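Long-range contact in putative aldo/keto reductase (Salmonella enterica subsp. enterica serovar Typhimurium, PDB 4R9O), which probably works as an NADP-dependent oxidoreductase of the aldo/keto reductase family: residues 83-88 and 126-131. Residues are numbered along the deposited sequence; the frame is centred on the assembly and turned at random.
Sequences IVTKCG and DMLLIH
D126 closes the start of the strand pair: its OD2 accepts a bond from I83 N, 2.7 Å away, met from above the carboxylate plane, and also pairs with R78 in a salt bridge. M127 N bonds to I83 O and M127 O receives T85 N. The M127 chain bends at its last torsion (chi3 68°), which brings CE against both methyls of V84, 3.9 Å from CG1 and from CG2. L128 points to the other surface, where its CD1 lies 3.8 Å from T85 CG2, beneath helices 106-119 and 139-151. The two segments are neighbouring parallel strands of the TIM barrel, with M127, L129, V84 and K86 facing its interior and L128, I130, T85 and C87 its helical coat. L129 N reaches T85 O at 2.8 Å, and L129 O accepts C87 N; inside the barrel, L129 CG packs 3.9 Å from V84 CG1, while its CD1 meets K86 CE. I130 turns outward onto V142 and F146. Beyond the strand, H131 N bonds to C87 O, and with CG anti to the backbone N (chi1 -155°) the imidazole presents one face to K86, whose CD sits 3.6 Å from the ring centroid in a CH-pi contact. K86 NZ forms a salt bridge with D53 and a hydrogen bond with Y58, the probable proton donor, whereas H131 NE2 bonds to E224 of a second subunit.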
loop_
_atom_site.group_PDB
_atom_site.type_symbol
_atom_site.label_atom_id
_atom_site.label_comp_id
_atom_site.label_asym_id
_atom_site.label_seq_id
_atom_site.Cartn_x
_atom_site.Cartn_y
_atom_site.Cartn_z
ATOM N N ILE C 83 -19.150 30.438 -19.202
ATOM C CA ILE C 83 -19.799 29.505 -18.304
ATOM C C ILE C 83 -19.395 28.070 -18.585
ATOM O O ILE C 83 -19.520 27.574 -19.706
ATOM C CB ILE C 83 -21.317 29.602 -18.379
ATOM C CG1 ILE C 83 -21.750 31.044 -18.106
ATOM C CG2 ILE C 83 -21.936 28.625 -17.374
ATOM C CD1 ILE C 83 -23.239 31.265 -18.210
ATOM N N VAL C 84 -18.905 27.419 -17.543
ATOM C CA VAL C 84 -18.477 26.034 -17.620
ATOM C C VAL C 84 -19.415 25.224 -16.752
ATOM O O VAL C 84 -19.659 25.585 -15.599
ATOM C CB VAL C 84 -17.026 25.836 -17.128
ATOM C CG1 VAL C 84 -16.623 24.348 -17.232
ATOM C CG2 VAL C 84 -16.040 26.720 -17.900
ATOM N N THR C 85 -19.952 24.136 -17.291
ATOM C CA THR C 85 -20.725 23.237 -16.451
ATOM C C THR C 85 -20.402 21.776 -16.769
ATOM O O THR C 85 -19.568 21.490 -17.638
ATOM C CB THR C 85 -22.240 23.499 -16.577
ATOM O OG1 THR C 85 -22.926 22.766 -15.552
ATOM C CG2 THR C 85 -22.761 23.103 -17.953
ATOM N N LYS C 86 -21.024 20.860 -16.032
ATOM C CA LYS C 86 -20.652 19.450 -16.096
ATOM C C LYS C 86 -21.847 18.533 -15.971
ATOM O O LYS C 86 -22.890 18.932 -15.463
ATOM C CB LYS C 86 -19.655 19.083 -14.986
ATOM C CG LYS C 86 -18.641 20.127 -14.608
ATOM C CD LYS C 86 -17.717 19.567 -13.530
ATOM C CE LYS C 86 -16.821 20.635 -12.934
ATOM N NZ LYS C 86 -17.593 21.661 -12.174
ATOM N N CYS C 87 -21.665 17.290 -16.415
ATOM C CA CYS C 87 -22.630 16.221 -16.209
ATOM C C CYS C 87 -21.885 14.889 -16.111
ATOM O O CYS C 87 -20.694 14.820 -16.422
ATOM C CB CYS C 87 -23.661 16.177 -17.338
ATOM S SG CYS C 87 -23.007 15.676 -18.948
ATOM N N GLY C 88 -22.577 13.841 -15.673
ATOM C CA GLY C 88 -21.961 12.531 -15.554
ATOM C C GLY C 88 -22.190 11.865 -14.212
ATOM O O GLY C 88 -22.142 10.636 -14.098
ATOM N N ASP C 126 -20.271 27.774 -22.705
ATOM C CA ASP C 126 -18.924 27.953 -23.231
ATOM C C ASP C 126 -18.158 26.646 -23.198
ATOM O O ASP C 126 -17.417 26.339 -24.122
ATOM C CB ASP C 126 -18.173 29.028 -22.454
ATOM C CG ASP C 126 -18.807 30.406 -22.623
ATOM O OD1 ASP C 126 -18.407 31.135 -23.551
ATOM O OD2 ASP C 126 -19.710 30.747 -21.832
ATOM N N MET C 127 -18.346 25.875 -22.136
ATOM C CA MET C 127 -17.727 24.564 -22.049
ATOM C C MET C 127 -18.550 23.569 -21.226
ATOM O O MET C 127 -19.130 23.913 -20.200
ATOM C CB MET C 127 -16.301 24.686 -21.474
ATOM C CG MET C 127 -15.551 23.353 -21.382
ATOM S SD MET C 127 -13.750 23.540 -21.254
ATOM C CE MET C 127 -13.573 24.262 -19.623
ATOM N N LEU C 128 -18.602 22.328 -21.703
ATOM C CA LEU C 128 -19.251 21.243 -20.977
ATOM C C LEU C 128 -18.225 20.158 -20.648
ATOM O O LEU C 128 -17.454 19.738 -21.519
ATOM C CB LEU C 128 -20.406 20.662 -21.797
ATOM C CG LEU C 128 -21.191 19.498 -21.176
ATOM C CD1 LEU C 128 -22.006 19.931 -19.949
ATOM C CD2 LEU C 128 -22.091 18.853 -22.205
ATOM N N LEU C 129 -18.216 19.715 -19.392
ATOM C CA LEU C 129 -17.275 18.694 -18.939
ATOM C C LEU C 129 -17.967 17.377 -18.565
ATOM O O LEU C 129 -19.085 17.378 -18.067
ATOM C CB LEU C 129 -16.485 19.194 -17.726
ATOM C CG LEU C 129 -15.784 20.554 -17.739
ATOM C CD1 LEU C 129 -15.036 20.752 -16.415
ATOM C CD2 LEU C 129 -14.840 20.686 -18.933
ATOM N N ILE C 130 -17.295 16.258 -18.812
ATOM C CA ILE C 130 -17.621 15.009 -18.136
ATOM C C ILE C 130 -17.042 15.102 -16.723
ATOM O O ILE C 130 -15.823 15.262 -16.537
ATOM C CB ILE C 130 -17.047 13.761 -18.865
ATOM C CG1 ILE C 130 -17.374 13.803 -20.360
ATOM C CG2 ILE C 130 -17.582 12.470 -18.227
ATOM C CD1 ILE C 130 -18.881 13.655 -20.665
ATOM N N HIS C 131 -17.921 15.002 -15.734
ATOM C CA HIS C 131 -17.588 15.330 -14.350
ATOM C C HIS C 131 -16.588 14.351 -13.741
ATOM O O HIS C 131 -15.676 14.738 -12.995
ATOM C CB HIS C 131 -18.872 15.356 -13.521
ATOM C CG HIS C 131 -18.796 16.212 -12.290
ATOM N ND1 HIS C 131 -19.916 16.714 -11.671
ATOM C CD2 HIS C 131 -17.733 16.641 -11.565
ATOM C CE1 HIS C 131 -19.552 17.427 -10.615
ATOM N NE2 HIS C 131 -18.235 17.395 -10.528
#